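Local coordinates for protein ECXA (Escherichia coli, PDB 4L63) that binds a zinc ion through three histidines and probably acts as a metallopeptidase of the metzincin type, at residues A[41-46]-A[55-60]; A[96-101]-A[115-120]; A[125-130]-A[148-153]. All coordinates share one frame; numbering follows the deposited sequence.

Overall arrangement
Contact 1 joins the two strands of a small antiparallel hairpin. Contact 2 ties the end of one sheet strand to its parallel neighbour, and contact 3 packs a turn on the long helix 146-165. The Thr43 and Thr57 face of contact 1 and the loop 97-99 of contact 2 are exposed. Ile42, Ile44, Asp119, Val127 and Ile150 are buried. Contacts 1 and 2 both have backbone hydrogen bonds. Contact 1 adds one side-chain bond, from Thr57, and contact 2 several round Asp119. Contact 3 has no hydrogen bond across it and is mostly apolar. The hairpin touches both others, through Ile42 on Ile120 and Leu56 on Ile150. Strand 115-119 leads directly into helix 120-126.

Contact 1 (A[41-46]-A[55-60]); sequences NITINT and QLTINY
Ile42 packs against Tyr60 in a short antiparallel beta hairpin, strands 41-44 and 56-59, with Tyr60 just past the second strand. Ile42 CG1 is anti to the carbonyl carbon, and CD1 continues in an extended chain (chi2 -174°). The tip meets the ring obliquely, with Ile42 CD1 3.6 Å from Tyr60 CD1 and 3.9 Å from Tyr60 CE1. At the open end of the hairpin, Asn41 and Asn59 lie side by side and point the same way. Their amide planes are only 15° apart. Asn41 ND2 comes within 3.6 Å of Asn59 CB. The side chains of Ile42, Ile44, Leu56 and Ile58 share one face of the hairpin. Thr43 and Thr57 lie on the other face, which is exposed. The inner face meets the rest of the domain: Ile44 touches Leu154 of helix 146-165, and Ile42 touches Ile118 and Ile120. The backbone pairing is sparse, and its bonds lie at Ile42 and Ile58: Ile42 N donates to Ile58 O at 2.6 Å, and Ile58 N returns a longer bond of 3.3 Å to Ile42 O. A side chain also reaches that oxygen. Thr57 OG1 is anti to its own backbone N (chi1 -171°), and this rotation brings the hydroxyl to the neighbouring strand. Thr57 OG1 donates to Ile42 O at 3.2 Å, from well above the carbonyl plane.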
loop_
_atom_site.group_PDB
_atom_site.type_symbol
_atom_site.label_atom_id
_atom_site.label_comp_id
_atom_site.label_asym_id
_atom_site.label_seq_id
_atom_site.Cartn_x
_atom_site.Cartn_y
_atom_site.Cartn_z
ATOM N N ASN A 41 42.209 5.806 18.297
ATOM C CA ASN A 41 41.486 6.781 17.512
ATOM C C ASN A 41 41.911 6.578 16.067
ATOM O O ASN A 41 43.058 6.216 15.798
ATOM C CB ASN A 41 41.796 8.204 17.981
ATOM C CG ASN A 41 40.955 8.625 19.171
ATOM O OD1 ASN A 41 40.290 9.661 19.143
ATOM N ND2 ASN A 41 40.979 7.819 20.225
ATOM N N ILE A 42 40.992 6.800 15.138
ATOM C CA ILE A 42 41.310 6.647 13.726
ATOM C C ILE A 42 42.101 7.854 13.215
ATOM O O ILE A 42 41.722 9.006 13.452
ATOM C CB ILE A 42 40.033 6.445 12.890
ATOM C CG1 ILE A 42 39.611 4.977 12.923
ATOM C CG2 ILE A 42 40.262 6.848 11.460
ATOM C CD1 ILE A 42 38.438 4.666 12.015
ATOM N N THR A 43 43.215 7.575 12.537
ATOM C CA THR A 43 44.046 8.624 11.954
ATOM C C THR A 43 43.968 8.590 10.421
ATOM O O THR A 43 44.781 7.943 9.764
ATOM C CB THR A 43 45.525 8.506 12.400
ATOM O OG1 THR A 43 45.599 8.641 13.823
ATOM C CG2 THR A 43 46.355 9.631 11.774
ATOM N N ILE A 44 42.940 9.249 9.888
ATOM C CA ILE A 44 42.808 9.629 8.477
ATOM C C ILE A 44 43.377 11.020 8.262
ATOM O O ILE A 44 43.032 11.878 9.044
ATOM C CB ILE A 44 41.321 9.749 8.034
ATOM C CG1 ILE A 44 40.468 8.582 8.514
ATOM C CG2 ILE A 44 41.230 9.895 6.537
ATOM C CD1 ILE A 44 39.008 8.928 8.639
ATOM N N ASN A 45 44.176 11.264 7.209
ATOM C CA ASN A 45 44.276 12.612 6.546
ATOM C C ASN A 45 44.774 12.693 5.093
ATOM O O ASN A 45 45.700 11.999 4.685
ATOM C CB ASN A 45 45.136 13.630 7.338
ATOM C CG ASN A 45 46.557 13.220 7.473
ATOM O OD1 ASN A 45 46.896 12.079 7.201
ATOM N ND2 ASN A 45 47.391 14.110 7.957
ATOM N N THR A 46 44.167 13.631 4.361
ATOM C CA THR A 46 44.379 13.818 2.919
ATOM C C THR A 46 45.209 15.065 2.569
ATOM O O THR A 46 45.450 15.924 3.420
ATOM C CB THR A 46 43.031 13.927 2.189
ATOM O OG1 THR A 46 43.259 13.896 0.777
ATOM C CG2 THR A 46 42.384 15.256 2.536
ATOM N N GLN A 55 43.814 17.772 8.434
ATOM C CA GLN A 55 44.124 16.885 9.561
ATOM C C GLN A 55 42.952 16.584 10.542
ATOM O O GLN A 55 42.168 17.464 10.914
ATOM C CB GLN A 55 45.386 17.371 10.306
ATOM C CG GLN A 55 45.768 16.335 11.387
ATOM C CD GLN A 55 47.081 16.575 12.103
ATOM O OE1 GLN A 55 47.824 17.496 11.757
ATOM N NE2 GLN A 55 47.405 15.714 13.056
ATOM N N LEU A 56 42.837 15.295 10.907
ATOM C CA LEU A 56 41.734 14.763 11.737
ATOM C C LEU A 56 42.026 13.416 12.462
ATOM O O LEU A 56 42.597 12.493 11.876
ATOM C CB LEU A 56 40.474 14.577 10.877
ATOM C CG LEU A 56 39.347 13.696 11.446
ATOM C CD1 LEU A 56 38.530 14.455 12.485
ATOM C CD2 LEU A 56 38.448 13.122 10.359
ATOM N N THR A 57 41.616 13.310 13.731
ATOM C CA THR A 57 41.640 12.040 14.481
ATOM C C THR A 57 40.400 11.930 15.385
ATOM O O THR A 57 39.948 12.926 15.946
ATOM C CB THR A 57 42.936 11.888 15.335
ATOM O OG1 THR A 57 43.014 10.566 15.884
ATOM C CG2 THR A 57 42.985 12.913 16.463
ATOM N N ILE A 58 39.836 10.730 15.510
ATOM C CA ILE A 58 38.628 10.557 16.317
ATOM C C ILE A 58 38.502 9.093 16.744
ATOM O O ILE A 58 39.014 8.197 16.073
ATOM C CB ILE A 58 37.356 11.008 15.544
ATOM C CG1 ILE A 58 36.166 11.194 16.494
ATOM C CG2 ILE A 58 37.023 10.029 14.418
ATOM C CD1 ILE A 58 36.327 12.345 17.473
ATOM N N ASN A 59 37.836 8.854 17.866
ATOM C CA ASN A 59 37.757 7.519 18.436
ATOM C C ASN A 59 36.777 6.601 17.699
ATOM O O ASN A 59 35.618 6.945 17.471
ATOM C CB ASN A 59 37.432 7.650 19.927
ATOM C CG ASN A 59 36.571 8.860 20.225
ATOM O OD1 ASN A 59 36.269 9.649 19.331
ATOM N ND2 ASN A 59 36.324 9.104 21.505
ATOM N N TYR A 60 37.303 5.451 17.285
ATOM C CA TYR A 60 36.551 4.420 16.581
ATOM C C TYR A 60 35.336 3.994 17.388
ATOM O O TYR A 60 34.264 3.710 16.844
ATOM C CB TYR A 60 37.454 3.211 16.307
ATOM C CG TYR A 60 36.987 2.324 15.180
ATOM C CD1 TYR A 60 36.197 2.828 14.156
ATOM C CD2 TYR A 60 37.338 0.980 15.138
ATOM C CE1 TYR A 60 35.768 2.020 13.123
ATOM C CE2 TYR A 60 36.914 0.164 14.109
ATOM C CZ TYR A 60 36.130 0.690 13.106
ATOM O OH TYR A 60 35.710 -0.122 12.084
#

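Contact 2 (A[96-101]-A[115-120])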
loop_
_atom_site.group_PDB
_atom_site.type_symbol
_atom_site.label_atom_id
_atom_site.label_comp_id
_atom_site.label_asym_id
_atom_site.label_seq_id
_atom_site.Cartn_x
_atom_site.Cartn_y
_atom_site.Cartn_z
ATOM N N THR A 96 42.032 -1.109 8.571
ATOM C CA THR A 96 42.972 -1.767 7.670
ATOM C C THR A 96 43.693 -0.745 6.796
ATOM O O THR A 96 43.317 0.426 6.761
ATOM C CB THR A 96 42.269 -2.791 6.756
ATOM O OG1 THR A 96 41.240 -2.137 6.000
ATOM C CG2 THR A 96 41.657 -3.925 7.569
ATOM N N ASN A 97 44.723 -1.192 6.086
ATOM C CA ASN A 97 45.457 -0.326 5.172
ATOM C C ASN A 97 45.714 -0.998 3.829
ATOM O O ASN A 97 46.860 -1.280 3.479
ATOM C CB ASN A 97 46.790 0.111 5.792
ATOM C CG ASN A 97 46.708 1.471 6.464
ATOM O OD1 ASN A 97 46.786 2.505 5.800
ATOM N ND2 ASN A 97 46.562 1.475 7.785
ATOM N N TYR A 98 44.648 -1.253 3.077
ATOM C CA TYR A 98 44.787 -1.833 1.747
ATOM C C TYR A 98 44.961 -0.744 0.687
ATOM O O TYR A 98 45.653 -0.956 -0.311
ATOM C CB TYR A 98 43.581 -2.718 1.398
ATOM C CG TYR A 98 43.425 -3.949 2.269
ATOM C CD1 TYR A 98 44.115 -5.120 1.980
ATOM C CD2 TYR A 98 42.565 -3.951 3.362
ATOM C CE1 TYR A 98 43.973 -6.252 2.769
ATOM C CE2 TYR A 98 42.413 -5.078 4.154
ATOM C CZ TYR A 98 43.120 -6.224 3.854
ATOM O OH TYR A 98 42.970 -7.345 4.641
ATOM N N ALA A 99 44.344 0.415 0.924
ATOM C CA ALA A 99 44.316 1.526 -0.034
ATOM C C ALA A 99 43.812 1.050 -1.394
ATOM O O ALA A 99 44.531 1.115 -2.391
ATOM C CB ALA A 99 45.697 2.164 -0.160
ATOM N N ASP A 100 42.563 0.595 -1.428
ATOM C CA ASP A 100 42.095 -0.240 -2.528
ATOM C C ASP A 100 40.703 0.221 -3.006
ATOM O O ASP A 100 39.847 -0.570 -3.385
ATOM C CB ASP A 100 42.167 -1.719 -2.065
ATOM C CG ASP A 100 41.490 -2.709 -3.009
ATOM O OD1 ASP A 100 40.259 -2.916 -2.909
ATOM O OD2 ASP A 100 42.199 -3.276 -3.863
ATOM N N ASN A 101 40.499 1.536 -3.018
ATOM C CA ASN A 101 39.330 2.114 -3.686
ATOM C C ASN A 101 38.019 1.604 -3.065
ATOM O O ASN A 101 37.034 1.352 -3.758
ATOM C CB ASN A 101 39.415 1.801 -5.196
ATOM C CG ASN A 101 38.349 2.495 -6.024
ATOM O OD1 ASN A 101 37.938 3.619 -5.729
ATOM N ND2 ASN A 101 37.900 1.821 -7.081
ATOM N N ARG A 115 32.603 -9.437 10.725
ATOM C CA ARG A 115 33.695 -8.486 10.858
ATOM C C ARG A 115 33.500 -7.262 9.976
ATOM O O ARG A 115 33.204 -7.374 8.784
ATOM C CB ARG A 115 35.034 -9.159 10.534
ATOM C CG ARG A 115 35.023 -10.681 10.650
ATOM C CD ARG A 115 36.375 -11.274 10.283
ATOM N NE ARG A 115 36.745 -10.991 8.897
ATOM C CZ ARG A 115 37.996 -10.967 8.448
ATOM N NH1 ARG A 115 38.242 -10.694 7.174
ATOM N NH2 ARG A 115 39.004 -11.215 9.274
ATOM N N THR A 116 33.659 -6.089 10.576
ATOM C CA THR A 116 33.623 -4.839 9.833
ATOM C C THR A 116 34.988 -4.165 9.856
ATOM O O THR A 116 35.577 -3.977 10.918
ATOM C CB THR A 116 32.573 -3.871 10.402
ATOM O OG1 THR A 116 31.265 -4.288 9.989
ATOM C CG2 THR A 116 32.824 -2.457 9.901
ATOM N N ARG A 117 35.491 -3.805 8.680
ATOM C CA ARG A 117 36.758 -3.094 8.603
ATOM C C ARG A 117 36.590 -1.711 7.968
ATOM O O ARG A 117 35.832 -1.532 7.012
ATOM C CB ARG A 117 37.791 -3.920 7.828
ATOM C CG ARG A 117 37.454 -4.142 6.371
ATOM C CD ARG A 117 38.497 -4.999 5.682
ATOM N NE ARG A 117 38.194 -5.139 4.262
ATOM C CZ ARG A 117 38.601 -4.278 3.334
ATOM N NH1 ARG A 117 38.283 -4.467 2.063
ATOM N NH2 ARG A 117 39.324 -3.223 3.678
ATOM N N ILE A 118 37.281 -0.731 8.540
ATOM C CA ILE A 118 37.346 0.612 7.981
ATOM C C ILE A 118 38.760 0.870 7.490
ATOM O O ILE A 118 39.679 1.060 8.290
ATOM C CB ILE A 118 36.956 1.698 9.009
ATOM C CG1 ILE A 118 35.482 1.567 9.405
ATOM C CG2 ILE A 118 37.242 3.092 8.453
ATOM C CD1 ILE A 118 34.515 1.818 8.277
ATOM N N ASP A 119 38.941 0.853 6.176
ATOM C CA ASP A 119 40.252 1.109 5.600
ATOM C C ASP A 119 40.670 2.539 5.898
ATOM O O ASP A 119 39.880 3.463 5.748
ATOM C CB ASP A 119 40.244 0.857 4.093
ATOM C CG ASP A 119 41.635 0.639 3.538
ATOM O OD1 ASP A 119 42.279 1.629 3.130
ATOM O OD2 ASP A 119 42.086 -0.525 3.514
ATOM N N ILE A 120 41.908 2.720 6.336
ATOM C CA ILE A 120 42.401 4.054 6.638
ATOM C C ILE A 120 43.137 4.623 5.428
ATOM O O ILE A 120 43.058 5.820 5.146
ATOM C CB ILE A 120 43.325 4.045 7.866
ATOM C CG1 ILE A 120 42.628 3.371 9.049
ATOM C CG2 ILE A 120 43.726 5.454 8.232
ATOM C CD1 ILE A 120 41.366 4.071 9.491
#
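Thr96 and Asp119 form a parallel bridge where two neighbouring strands of the mixed sheet end, and Asp119 is also the N-cap of helix 120-126. Two backbone bonds frame the bridge. Thr96 N donates to Ile118 O at 3.2 Å, and Ile120 N donates to Thr96 O at 2.7 Å. The Asp119 carboxylate then grips the loop after Thr96. Asp119 CG is anti to its own backbone N (chi1 -160°), which sets it 3.6 Å from Tyr98 N. Asp119 OD2 takes the Tyr98 N-H on its syn lone pair, 2.7 Å from Tyr98 N. Asp119 OD2 also accepts from Thr96 OG1 at 3.1 Å, on the anti side and out of the carboxylate plane. Asp119 OD1 accepts from Ala99 N at 3.3 Å, and also caps the helix by accepting from Ser122 N. Several donors thus hold the buried carboxylate, which would favour its charged form. The Arg117 and Thr96 side chains cross at about a right angle. Arg117 NH2 donates to Thr96 OG1 at 3.2 Å, close to the guanidinium plane. Tyr98 CE2 lies over one face of that guanidinium, with the ring and guanidinium planes 67° apart. The salt bridge from Arg117 to Asp119 is long. Strand 115-119 runs between strands 91-96 and 104-107. Ile118 reaches Thr157 and Ile158 of the zinc-binding helix 146-165. Just past the strand, at the start of helix 120-126, Ile120 touches Thr95 of strand 91-96.

Contact 3 (A[125-130]-A[148-153])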
loop_
_atom_site.group_PDB
_atom_site.type_symbol
_atom_site.label_atom_id
_atom_site.label_comp_id
_atom_site.label_asym_id
_atom_site.label_seq_id
_atom_site.Cartn_x
_atom_site.Cartn_y
_atom_site.Cartn_z
ATOM N N ARG A 125 43.165 8.590 0.665
ATOM C CA ARG A 125 43.319 8.733 -0.778
ATOM C C ARG A 125 42.062 9.251 -1.479
ATOM O O ARG A 125 42.135 10.193 -2.272
ATOM C CB ARG A 125 43.729 7.385 -1.381
ATOM C CG ARG A 125 43.830 7.338 -2.901
ATOM C CD ARG A 125 44.907 8.256 -3.452
ATOM N NE ARG A 125 45.018 8.138 -4.905
ATOM C CZ ARG A 125 44.281 8.818 -5.778
ATOM N NH1 ARG A 125 43.361 9.679 -5.356
ATOM N NH2 ARG A 125 44.462 8.635 -7.079
ATOM N N ILE A 126 40.913 8.644 -1.189
ATOM C CA ILE A 126 39.712 8.911 -1.979
ATOM C C ILE A 126 38.527 9.523 -1.218
ATOM O O ILE A 126 37.425 9.576 -1.760
ATOM C CB ILE A 126 39.196 7.613 -2.667
ATOM C CG1 ILE A 126 38.590 6.648 -1.643
ATOM C CG2 ILE A 126 40.305 6.931 -3.453
ATOM C CD1 ILE A 126 37.899 5.447 -2.263
ATOM N N VAL A 127 38.731 9.998 0.010
ATOM C CA VAL A 127 37.595 10.508 0.788
ATOM C C VAL A 127 37.072 11.844 0.250
ATOM O O VAL A 127 35.886 12.147 0.387
ATOM C CB VAL A 127 37.938 10.677 2.292
ATOM C CG1 VAL A 127 38.814 11.884 2.517
ATOM C CG2 VAL A 127 36.665 10.803 3.118
ATOM N N MET A 128 37.942 12.635 -0.375
ATOM C CA MET A 128 37.539 13.946 -0.873
ATOM C C MET A 128 37.450 13.987 -2.395
ATOM O O MET A 128 37.445 15.062 -2.993
ATOM C CB MET A 128 38.502 15.030 -0.379
ATOM C CG MET A 128 38.484 15.235 1.128
ATOM S SD MET A 128 38.673 16.968 1.587
ATOM C CE MET A 128 40.102 17.437 0.609
ATOM N N ASN A 129 37.365 12.814 -3.017
ATOM C CA ASN A 129 37.252 12.722 -4.467
ATOM C C ASN A 129 35.968 13.345 -5.000
ATOM O O ASN A 129 35.861 13.642 -6.189
ATOM C CB ASN A 129 37.341 11.265 -4.915
ATOM C CG ASN A 129 38.767 10.820 -5.147
ATOM O OD1 ASN A 129 39.708 11.389 -4.591
ATOM N ND2 ASN A 129 38.938 9.796 -5.973
ATOM N N ASN A 130 34.991 13.547 -4.127
ATOM C CA ASN A 130 33.743 14.152 -4.550
ATOM C C ASN A 130 33.432 15.386 -3.712
ATOM O O ASN A 130 32.283 15.812 -3.626
ATOM C CB ASN A 130 32.620 13.119 -4.477
ATOM C CG ASN A 130 32.655 12.153 -5.636
ATOM O OD1 ASN A 130 32.923 10.965 -5.460
ATOM N ND2 ASN A 130 32.373 12.654 -6.829
ATOM N N GLU A 148 35.097 18.124 8.438
ATOM C CA GLU A 148 33.800 17.535 8.770
ATOM C C GLU A 148 33.134 16.793 7.618
ATOM O O GLU A 148 32.218 16.008 7.846
ATOM C CB GLU A 148 32.841 18.597 9.315
ATOM C CG GLU A 148 33.058 19.994 8.792
ATOM C CD GLU A 148 32.440 21.039 9.701
ATOM O OE1 GLU A 148 32.755 21.031 10.910
ATOM O OE2 GLU A 148 31.637 21.859 9.210
ATOM N N TYR A 149 33.584 17.023 6.388
ATOM C CA TYR A 149 33.111 16.207 5.275
ATOM C C TYR A 149 33.717 14.807 5.377
ATOM O O TYR A 149 33.159 13.840 4.857
ATOM C CB TYR A 149 33.445 16.848 3.923
ATOM C CG TYR A 149 33.153 15.947 2.737
ATOM C CD1 TYR A 149 31.857 15.811 2.243
ATOM C CD2 TYR A 149 34.171 15.235 2.110
ATOM C CE1 TYR A 149 31.585 14.987 1.163
ATOM C CE2 TYR A 149 33.908 14.410 1.030
ATOM C CZ TYR A 149 32.614 14.290 0.562
ATOM O OH TYR A 149 32.353 13.470 -0.513
ATOM N N ILE A 150 34.854 14.703 6.063
ATOM C CA ILE A 150 35.507 13.415 6.280
ATOM C C ILE A 150 34.846 12.662 7.447
ATOM O O ILE A 150 34.735 11.433 7.416
ATOM C CB ILE A 150 37.026 13.590 6.532
ATOM C CG1 ILE A 150 37.715 14.105 5.264
ATOM C CG2 ILE A 150 37.671 12.276 6.941
ATOM C CD1 ILE A 150 39.154 14.525 5.472
ATOM N N LYS A 151 34.391 13.396 8.464
ATOM C CA LYS A 151 33.624 12.786 9.557
ATOM C C LYS A 151 32.249 12.329 9.069
ATOM O O LYS A 151 31.757 11.275 9.473
ATOM C CB LYS A 151 33.460 13.753 10.737
ATOM C CG LYS A 151 34.642 14.678 10.979
ATOM C CD LYS A 151 34.238 15.915 11.774
ATOM C CE LYS A 151 34.834 15.937 13.165
ATOM N NZ LYS A 151 34.912 17.336 13.674
ATOM N N LEU A 152 31.635 13.135 8.206
ATOM C CA LEU A 152 30.352 12.791 7.604
ATOM C C LEU A 152 30.464 11.468 6.860
ATOM O O LEU A 152 29.663 10.555 7.067
ATOM C CB LEU A 152 29.885 13.900 6.655
ATOM C CG LEU A 152 28.629 13.618 5.822
ATOM C CD1 LEU A 152 27.449 13.308 6.723
ATOM C CD2 LEU A 152 28.310 14.784 4.893
ATOM N N LYS A 153 31.482 11.376 6.006
ATOM C CA LYS A 153 31.744 10.178 5.219
ATOM C C LYS A 153 32.025 8.973 6.116
ATOM O O LYS A 153 31.649 7.847 5.791
ATOM C CB LYS A 153 32.919 10.417 4.269
ATOM C CG LYS A 153 32.672 9.970 2.836
ATOM C CD LYS A 153 31.769 10.951 2.102
ATOM C CE LYS A 153 31.571 10.544 0.648
ATOM N NZ LYS A 153 31.370 9.079 0.489
#
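Tyr149 reaches from helix 146-165 to the turn at residues 126-129, where its ring edge meets the backbone of Val127 and Met128. Its CB points toward the turn. CG is anti to the backbone N (chi1 172°), and from there the ring runs out to the turn. Tyr149 CD2 lies 4.4 Å from Met128 CG. The next atom, Tyr149 CE2, makes the close approach, 3.1 Å from Val127 O. That oxygen sits near the ring plane, as does Met128 CA. Tyr149 CZ and Tyr149 OH both lie 3.9 Å from Val127 O. At the tip, Tyr149 OH is also 3.9 Å from Asn130 C. This hydroxyl is buried and finds no hydrogen-bond partner in the model. Residues 126-129 form a type I beta turn. The turn leads from helix 120-126 towards helix 131-137, whose Phe131 meets the Tyr149 ring edge-to-face. Helix 146-165 is the one that further along carries the zinc ligands His160 and His164, in an HExxH pattern. Beside the tyrosine, the Val127 and Ile150 side chains cross at about a right angle. Val127 CG1 touches Ile150 CG1 at 3.7 Å. The other methyl, Val127 CG2, packs on Lys153 CB at 3.9 Å, and these two side chains run past each other in opposite directions.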